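PDB 1TZA: protein ApaG from Shewanella oneidensis, which is of unknown function but belongs to the ApaG family, whose all-beta domain is related to the immunoglobulin-like E-set folds. Local coordinates for residues R49-T54 with A112-F117; Y100-V103 with H109-A112. All coordinates share one frame; numbering follows the deposited sequence.

Contact 1 of 2, residues R49-T54 with A112-F117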
ATOM      1  N   ARG A  49      14.964 -10.995  -0.964  1.00 10.70           N
ATOM      2  CA  ARG A  49      14.337 -10.675   0.304  1.00 10.02           C
ATOM      3  C   ARG A  49      13.613 -11.926   0.752  1.00  9.64           C
ATOM      4  O   ARG A  49      13.227 -12.763  -0.065  1.00  7.90           O
ATOM      5  CB  ARG A  49      13.346  -9.517   0.168  1.00  9.30           C
ATOM      6  CG  ARG A  49      12.177  -9.764  -0.767  1.00 13.01           C
ATOM      7  CD  ARG A  49      11.148  -8.636  -0.655  1.00 15.93           C
ATOM      8  NE  ARG A  49      10.510  -8.336  -1.936  1.00 22.61           N
ATOM      9  CZ  ARG A  49       9.648  -9.130  -2.562  1.00 22.88           C
ATOM     10  NH1 ARG A  49       9.297 -10.291  -2.032  1.00 25.69           N
ATOM     11  NH2 ARG A  49       9.147  -8.763  -3.729  1.00 25.59           N
ATOM     12  N   HIS A  50      13.456 -12.061   2.056  1.00  9.98           N
ATOM     13  CA  HIS A  50      12.766 -13.202   2.626  1.00 12.07           C
ATOM     14  C   HIS A  50      12.069 -12.692   3.873  1.00 11.39           C
ATOM     15  O   HIS A  50      12.713 -12.369   4.869  1.00 11.21           O
ATOM     16  CB  HIS A  50      13.749 -14.319   2.980  1.00 15.88           C
ATOM     17  CG  HIS A  50      13.106 -15.492   3.653  1.00 20.54           C
ATOM     18  ND1 HIS A  50      12.037 -16.170   3.105  1.00 23.15           N
ATOM     19  CD2 HIS A  50      13.357 -16.085   4.842  1.00 21.49           C
ATOM     20  CE1 HIS A  50      11.656 -17.127   3.932  1.00 22.80           C
ATOM     21  NE2 HIS A  50      12.440 -17.098   4.994  1.00 22.49           N
ATOM     22  N   TRP A  51      10.746 -12.606   3.795  1.00 10.64           N
ATOM     23  CA  TRP A  51       9.932 -12.113   4.890  1.00  9.90           C
ATOM     24  C   TRP A  51       9.197 -13.218   5.632  1.00  9.65           C
ATOM     25  O   TRP A  51       8.934 -14.288   5.089  1.00 10.39           O
ATOM     26  CB  TRP A  51       8.881 -11.122   4.369  1.00  8.12           C
ATOM     27  CG  TRP A  51       9.399  -9.793   3.891  1.00  9.04           C
ATOM     28  CD1 TRP A  51       9.340  -9.295   2.614  1.00  8.88           C
ATOM     29  CD2 TRP A  51       9.955  -8.752   4.700  1.00  7.47           C
ATOM     30  NE1 TRP A  51       9.815  -8.007   2.585  1.00  7.17           N
ATOM     31  CE2 TRP A  51      10.201  -7.647   3.850  1.00  7.44           C
ATOM     32  CE3 TRP A  51      10.269  -8.643   6.062  1.00  7.94           C
ATOM     33  CZ2 TRP A  51      10.743  -6.446   4.322  1.00  7.99           C
ATOM     34  CZ3 TRP A  51      10.810  -7.444   6.532  1.00 10.03           C
ATOM     35  CH2 TRP A  51      11.041  -6.364   5.662  1.00  9.18           C
ATOM     36  N   ILE A  52       8.885 -12.938   6.891  1.00  9.87           N
ATOM     37  CA  ILE A  52       8.114 -13.835   7.736  1.00  7.41           C
ATOM     38  C   ILE A  52       7.112 -12.871   8.348  1.00  6.66           C
ATOM     39  O   ILE A  52       7.472 -11.963   9.092  1.00  9.02           O
ATOM     40  CB  ILE A  52       8.964 -14.507   8.841  1.00  9.28           C
ATOM     41  CG1 ILE A  52       9.847 -15.599   8.228  1.00  8.16           C
ATOM     42  CG2 ILE A  52       8.059 -15.118   9.909  1.00  6.17           C
ATOM     43  CD1 ILE A  52      11.046 -15.068   7.487  1.00  9.84           C
ATOM     44  N   ILE A  53       5.852 -13.061   8.000  1.00  5.24           N
ATOM     45  CA  ILE A  53       4.782 -12.204   8.462  1.00  5.44           C
ATOM     46  C   ILE A  53       3.852 -12.992   9.370  1.00  6.08           C
ATOM     47  O   ILE A  53       3.367 -14.063   8.998  1.00  4.94           O
ATOM     48  CB  ILE A  53       4.011 -11.650   7.242  1.00  6.74           C
ATOM     49  CG1 ILE A  53       5.019 -11.005   6.272  1.00  6.78           C
ATOM     50  CG2 ILE A  53       2.954 -10.653   7.687  1.00  2.87           C
ATOM     51  CD1 ILE A  53       4.440 -10.641   4.919  1.00 11.77           C
ATOM     52  N   THR A  54       3.606 -12.450  10.561  1.00  5.83           N
ATOM     53  CA  THR A  54       2.763 -13.105  11.548  1.00  6.43           C
ATOM     54  C   THR A  54       1.615 -12.233  12.039  1.00  6.62           C
ATOM     55  O   THR A  54       1.833 -11.083  12.421  1.00  7.75           O
ATOM     56  CB  THR A  54       3.613 -13.518  12.765  1.00  7.11           C
ATOM     57  OG1 THR A  54       4.762 -14.245  12.311  1.00  7.51           O
ATOM     58  CG2 THR A  54       2.807 -14.390  13.719  1.00  7.07           C
ATOM     59  N   ALA A 112      21.573  -9.260   5.273  1.00 20.92           N
ATOM     60  CA  ALA A 112      21.293  -8.065   6.056  1.00 19.19           C
ATOM     61  C   ALA A 112      20.049  -8.447   6.851  1.00 18.47           C
ATOM     62  O   ALA A 112      18.998  -8.721   6.270  1.00 18.91           O
ATOM     63  CB  ALA A 112      20.997  -6.878   5.142  1.00 16.17           C
ATOM     64  N   ILE A 113      20.173  -8.494   8.172  1.00 17.91           N
ATOM     65  CA  ILE A 113      19.055  -8.869   9.021  1.00 16.65           C
ATOM     66  C   ILE A 113      18.044  -7.748   9.166  1.00 16.34           C
ATOM     67  O   ILE A 113      18.401  -6.577   9.261  1.00 15.24           O
ATOM     68  CB  ILE A 113      19.533  -9.270  10.433  1.00 17.68           C
ATOM     69  CG1 ILE A 113      20.585 -10.369  10.325  1.00 19.47           C
ATOM     70  CG2 ILE A 113      18.351  -9.767  11.269  1.00 16.03           C
ATOM     71  CD1 ILE A 113      21.283 -10.673  11.632  1.00 20.40           C
ATOM     72  N   ILE A 114      16.774  -8.130   9.170  1.00 15.76           N
ATOM     73  CA  ILE A 114      15.682  -7.190   9.337  1.00 15.23           C
ATOM     74  C   ILE A 114      15.016  -7.559  10.662  1.00 14.33           C
ATOM     75  O   ILE A 114      14.241  -8.510  10.729  1.00 14.17           O
ATOM     76  CB  ILE A 114      14.656  -7.307   8.189  1.00 15.34           C
ATOM     77  CG1 ILE A 114      15.364  -7.153   6.837  1.00 15.30           C
ATOM     78  CG2 ILE A 114      13.596  -6.230   8.341  1.00 14.47           C
ATOM     79  CD1 ILE A 114      14.579  -7.708   5.660  1.00 15.24           C
ATOM     80  N   LYS A 115      15.338  -6.809  11.711  1.00 14.33           N
ATOM     81  CA  LYS A 115      14.789  -7.052  13.040  1.00 15.66           C
ATOM     82  C   LYS A 115      13.273  -7.033  13.022  1.00 14.57           C
ATOM     83  O   LYS A 115      12.658  -6.357  12.195  1.00 13.97           O
ATOM     84  CB  LYS A 115      15.283  -5.989  14.030  1.00 16.09           C
ATOM     85  CG  LYS A 115      16.791  -5.892  14.141  1.00 22.58           C
ATOM     86  CD  LYS A 115      17.406  -7.196  14.633  1.00 24.75           C
ATOM     87  CE  LYS A 115      18.925  -7.065  14.773  1.00 27.34           C
ATOM     88  NZ  LYS A 115      19.593  -8.359  15.116  1.00 27.35           N
ATOM     89  N   PRO A 116      12.646  -7.783  13.938  1.00 14.14           N
ATOM     90  CA  PRO A 116      11.184  -7.790  13.963  1.00 12.05           C
ATOM     91  C   PRO A 116      10.604  -6.414  14.304  1.00 11.52           C
ATOM     92  O   PRO A 116      11.100  -5.718  15.189  1.00 14.02           O
ATOM     93  CB  PRO A 116      10.860  -8.854  15.019  1.00 12.93           C
ATOM     94  CG  PRO A 116      12.081  -8.862  15.906  1.00 12.95           C
ATOM     95  CD  PRO A 116      13.201  -8.748  14.906  1.00 13.11           C
ATOM     96  N   PHE A 117       9.569  -6.021  13.573  1.00  8.16           N
ATOM     97  CA  PHE A 117       8.890  -4.756  13.804  1.00  7.74           C
ATOM     98  C   PHE A 117       7.388  -5.031  13.728  1.00  8.49           C
ATOM     99  O   PHE A 117       6.947  -5.959  13.050  1.00  8.95           O
ATOM    100  CB  PHE A 117       9.326  -3.691  12.771  1.00  6.60           C
ATOM    101  CG  PHE A 117       9.071  -4.076  11.336  1.00  4.52           C
ATOM    102  CD1 PHE A 117       7.824  -3.856  10.747  1.00  5.96           C
ATOM    103  CD2 PHE A 117      10.083  -4.643  10.569  1.00  3.72           C
ATOM    104  CE1 PHE A 117       7.586  -4.197   9.401  1.00  6.58           C
ATOM    105  CE2 PHE A 117       9.859  -4.991   9.225  1.00  5.37           C
ATOM    106  CZ  PHE A 117       8.604  -4.764   8.643  1.00  5.46           C
TER
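W51 meets I114 and F117 through the far end of its indole, across the strand that separates 49-54 from 112-117 in the sheet. The aliphatic part of the contact belongs to I114, whose two branches both reach the six-membered ring. CD1 lies over one face of it, 4.1 Å from the ring centroid and 25° off the normal, a CH-pi contact. The other branch comes in at the outer corner, with I114 CG2 3.5 Å from W51 CZ3. With CG1 beside the backbone N and CG2 anti to it, I114 turns both arms to the indole instead of one.

The aromatic part is an oblique meeting of W51 with F117. The planes stand at 89° and the centroids are 6.0 Å apart; W51 CZ3 comes 3.8 Å from F117 CE2, near the plane of the phenyl ring at its edge. A chi1 of 59° sets the F117 ring between its own backbone N and carbonyl carbon, which directs it back to the indole.

Other strands complete the surroundings: M96 of 93-104 touches both W51 and F117, while Y32 and Y83 of the facing sheet also meet the indole. With an alanine in place of W51, the I114 branches and the F117 edge would probably lose their common partner and a gap would open between the two strands. At the first residue of 49-54, the R49 side chain leads away and its NE forms a salt bridge with E18 OE2 of the second subunit.

No hydrogen bond joins the two segments; apolar side chains alone bridge the intervening strand, as expected of packing in the buried interior of a beta sandwich.

Contact 2 of 2, residues Y100-V103 with H109-A112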
ATOM      1  N   TYR A 100      17.627  -9.895   3.857  1.00  9.73           N
ATOM      2  CA  TYR A 100      17.838  -9.456   2.490  1.00  8.97           C
ATOM      3  C   TYR A 100      19.093 -10.176   2.030  1.00 10.70           C
ATOM      4  O   TYR A 100      20.093 -10.199   2.753  1.00 13.53           O
ATOM      5  CB  TYR A 100      18.089  -7.944   2.432  1.00  6.59           C
ATOM      6  CG  TYR A 100      16.876  -7.089   2.673  1.00  4.81           C
ATOM      7  CD1 TYR A 100      15.686  -7.327   1.990  1.00  6.14           C
ATOM      8  CD2 TYR A 100      16.930  -6.004   3.543  1.00  7.03           C
ATOM      9  CE1 TYR A 100      14.574  -6.500   2.163  1.00  5.94           C
ATOM     10  CE2 TYR A 100      15.828  -5.166   3.728  1.00  6.27           C
ATOM     11  CZ  TYR A 100      14.649  -5.420   3.028  1.00  7.97           C
ATOM     12  OH  TYR A 100      13.558  -4.583   3.177  1.00  8.88           O
ATOM     13  N   GLY A 101      19.050 -10.779   0.849  1.00 11.36           N
ATOM     14  CA  GLY A 101      20.229 -11.461   0.349  1.00 12.44           C
ATOM     15  C   GLY A 101      21.107 -10.444  -0.354  1.00 13.88           C
ATOM     16  O   GLY A 101      20.794 -10.027  -1.467  1.00 12.76           O
HETATM   17  N   MSE A 102      22.196 -10.030   0.288  1.00 16.23           N
HETATM   18  CA  MSE A 102      23.100  -9.039  -0.301  1.00 19.49           C
HETATM   19  C   MSE A 102      24.304  -9.662  -1.001  1.00 20.17           C
HETATM   20  O   MSE A 102      24.703 -10.783  -0.697  1.00 22.42           O
HETATM   21  CB  MSE A 102      23.646  -8.092   0.780  1.00 20.09           C
HETATM   22  CG  MSE A 102      22.621  -7.510   1.749  1.00 25.21           C
HETATM   23 SE   MSE A 102      21.387  -6.265   0.940  1.00 29.10          SE
HETATM   24  CE  MSE A 102      22.655  -5.061   0.079  1.00 25.18           C
ATOM     25  N   VAL A 103      24.878  -8.917  -1.940  1.00 21.17           N
ATOM     26  CA  VAL A 103      26.081  -9.344  -2.641  1.00 23.24           C
ATOM     27  C   VAL A 103      26.947  -8.094  -2.756  1.00 24.51           C
ATOM     28  O   VAL A 103      26.447  -7.013  -3.079  1.00 24.58           O
ATOM     29  CB  VAL A 103      25.791  -9.924  -4.055  1.00 23.54           C
ATOM     30  CG1 VAL A 103      25.066  -8.907  -4.914  1.00 23.82           C
ATOM     31  CG2 VAL A 103      27.107 -10.340  -4.719  1.00 22.93           C
ATOM     32  N   HIS A 109      28.588 -12.985  -1.021  1.00 36.15           N
ATOM     33  CA  HIS A 109      27.190 -13.000  -0.602  1.00 34.76           C
ATOM     34  C   HIS A 109      27.030 -13.036   0.916  1.00 32.40           C
ATOM     35  O   HIS A 109      27.693 -13.811   1.601  1.00 32.71           O
ATOM     36  CB  HIS A 109      26.489 -14.221  -1.195  1.00 34.83           C
ATOM     37  CG  HIS A 109      26.399 -14.202  -2.688  1.00 36.09           C
ATOM     38  ND1 HIS A 109      25.376 -13.575  -3.364  1.00 37.27           N
ATOM     39  CD2 HIS A 109      27.207 -14.732  -3.636  1.00 37.08           C
ATOM     40  CE1 HIS A 109      25.555 -13.721  -4.665  1.00 36.84           C
ATOM     41  NE2 HIS A 109      26.659 -14.419  -4.856  1.00 37.20           N
ATOM     42  N   PHE A 110      26.141 -12.197   1.436  1.00 29.56           N
ATOM     43  CA  PHE A 110      25.881 -12.164   2.870  1.00 27.27           C
ATOM     44  C   PHE A 110      24.453 -11.693   3.114  1.00 25.87           C
ATOM     45  O   PHE A 110      23.760 -11.296   2.178  1.00 25.09           O
ATOM     46  CB  PHE A 110      26.869 -11.242   3.590  1.00 27.56           C
ATOM     47  CG  PHE A 110      26.797  -9.813   3.153  1.00 27.65           C
ATOM     48  CD1 PHE A 110      27.258  -9.433   1.895  1.00 26.42           C
ATOM     49  CD2 PHE A 110      26.284  -8.837   4.005  1.00 27.89           C
ATOM     50  CE1 PHE A 110      27.217  -8.098   1.491  1.00 27.75           C
ATOM     51  CE2 PHE A 110      26.236  -7.495   3.612  1.00 27.89           C
ATOM     52  CZ  PHE A 110      26.704  -7.127   2.352  1.00 27.42           C
ATOM     53  N   ASN A 111      24.014 -11.734   4.367  1.00 24.23           N
ATOM     54  CA  ASN A 111      22.655 -11.324   4.682  1.00 22.97           C
ATOM     55  C   ASN A 111      22.554 -10.103   5.576  1.00 22.54           C
ATOM     56  O   ASN A 111      23.347  -9.923   6.496  1.00 22.99           O
ATOM     57  CB  ASN A 111      21.898 -12.477   5.339  1.00 22.66           C
ATOM     58  CG  ASN A 111      21.822 -13.705   4.454  1.00 23.77           C
ATOM     59  OD1 ASN A 111      21.333 -13.649   3.322  1.00 20.80           O
ATOM     60  ND2 ASN A 111      22.311 -14.827   4.968  1.00 23.53           N
ATOM     61  N   ALA A 112      21.573  -9.260   5.273  1.00 20.92           N
ATOM     62  CA  ALA A 112      21.293  -8.065   6.056  1.00 19.19           C
ATOM     63  C   ALA A 112      20.049  -8.447   6.851  1.00 18.47           C
ATOM     64  O   ALA A 112      18.998  -8.721   6.270  1.00 18.91           O
ATOM     65  CB  ALA A 112      20.997  -6.878   5.142  1.00 16.17           C
TER
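M102 and F110 form the close-packed centre of this antiparallel pairing, with A112 beside them. CB of the selenomethionine sits over one face of the phenyl ring, 3.7 Å from its centroid, as a CH-pi contact displaced toward the rim. F110 holds its ring there with CG between the backbone N and the carbonyl carbon (chi1 62°), folding it across to the neighbouring strand. Farther along the same face, M102 CG packs on A112 CB at 3.8 Å, and A112 CB in turn lies against CB of Y100.

Backbone bonds run beneath these side chains. Y100 and A112 are one hydrogen-bonded pair and M102 and F110 the next, each joined by two N-H...O bonds. The M102 N to F110 O bond, 2.8 Å long, arrives nearly in line with the carbonyl, whereas F110 N approaches M102 O from above the carbonyl plane. The carbonyls of Y100 and M102 also take CA-H...O contacts from residues of the non-hydrogen-bonded positions: N111 CA lies 3.4 Å from Y100 O and H109 CA 3.3 Å from M102 O.

The other face is looser and more open to solvent. G101 brings no side chain, and exposed N111 comes no nearer to it than 3.9 Å, from OD1 to G101 CA. Exposed H109 runs alongside V103, pointing the same way, with V103 CG2 over its imidazole face.

The two segments are arms of the hairpin formed by strands 93-104 and 109-120. Strand 44-55 flanks the first arm, while I8 of strand 8-19 touches M102, F110 and A112; the ring of Y100 extends to I34 and I36 of strand 28-38, and its OH hydrogen-bonds to Y83 OH.

Centred about 13 Å apart, the two contacts belong to one antiparallel sheet. Strand 93-104 lies between 44-55 and 109-120: contact 2 pairs it directly with 109-120, whereas contact 1 passes across it. Along the chain, 49-54 comes first, then 100-103, and 109-112 runs straight into 112-117, with A112 common to both contacts. Y100 joins them physically, its CE2 lying 3.4 Å from CD1 of I114, with its ring also against R49 CB and its OH against the indole of W51. The hairpin and strand 44-55, which pairs with its first arm, thus share one largely apolar layer facing the other sheet, with contact 1 near the centre of the chain and contact 2 farther out.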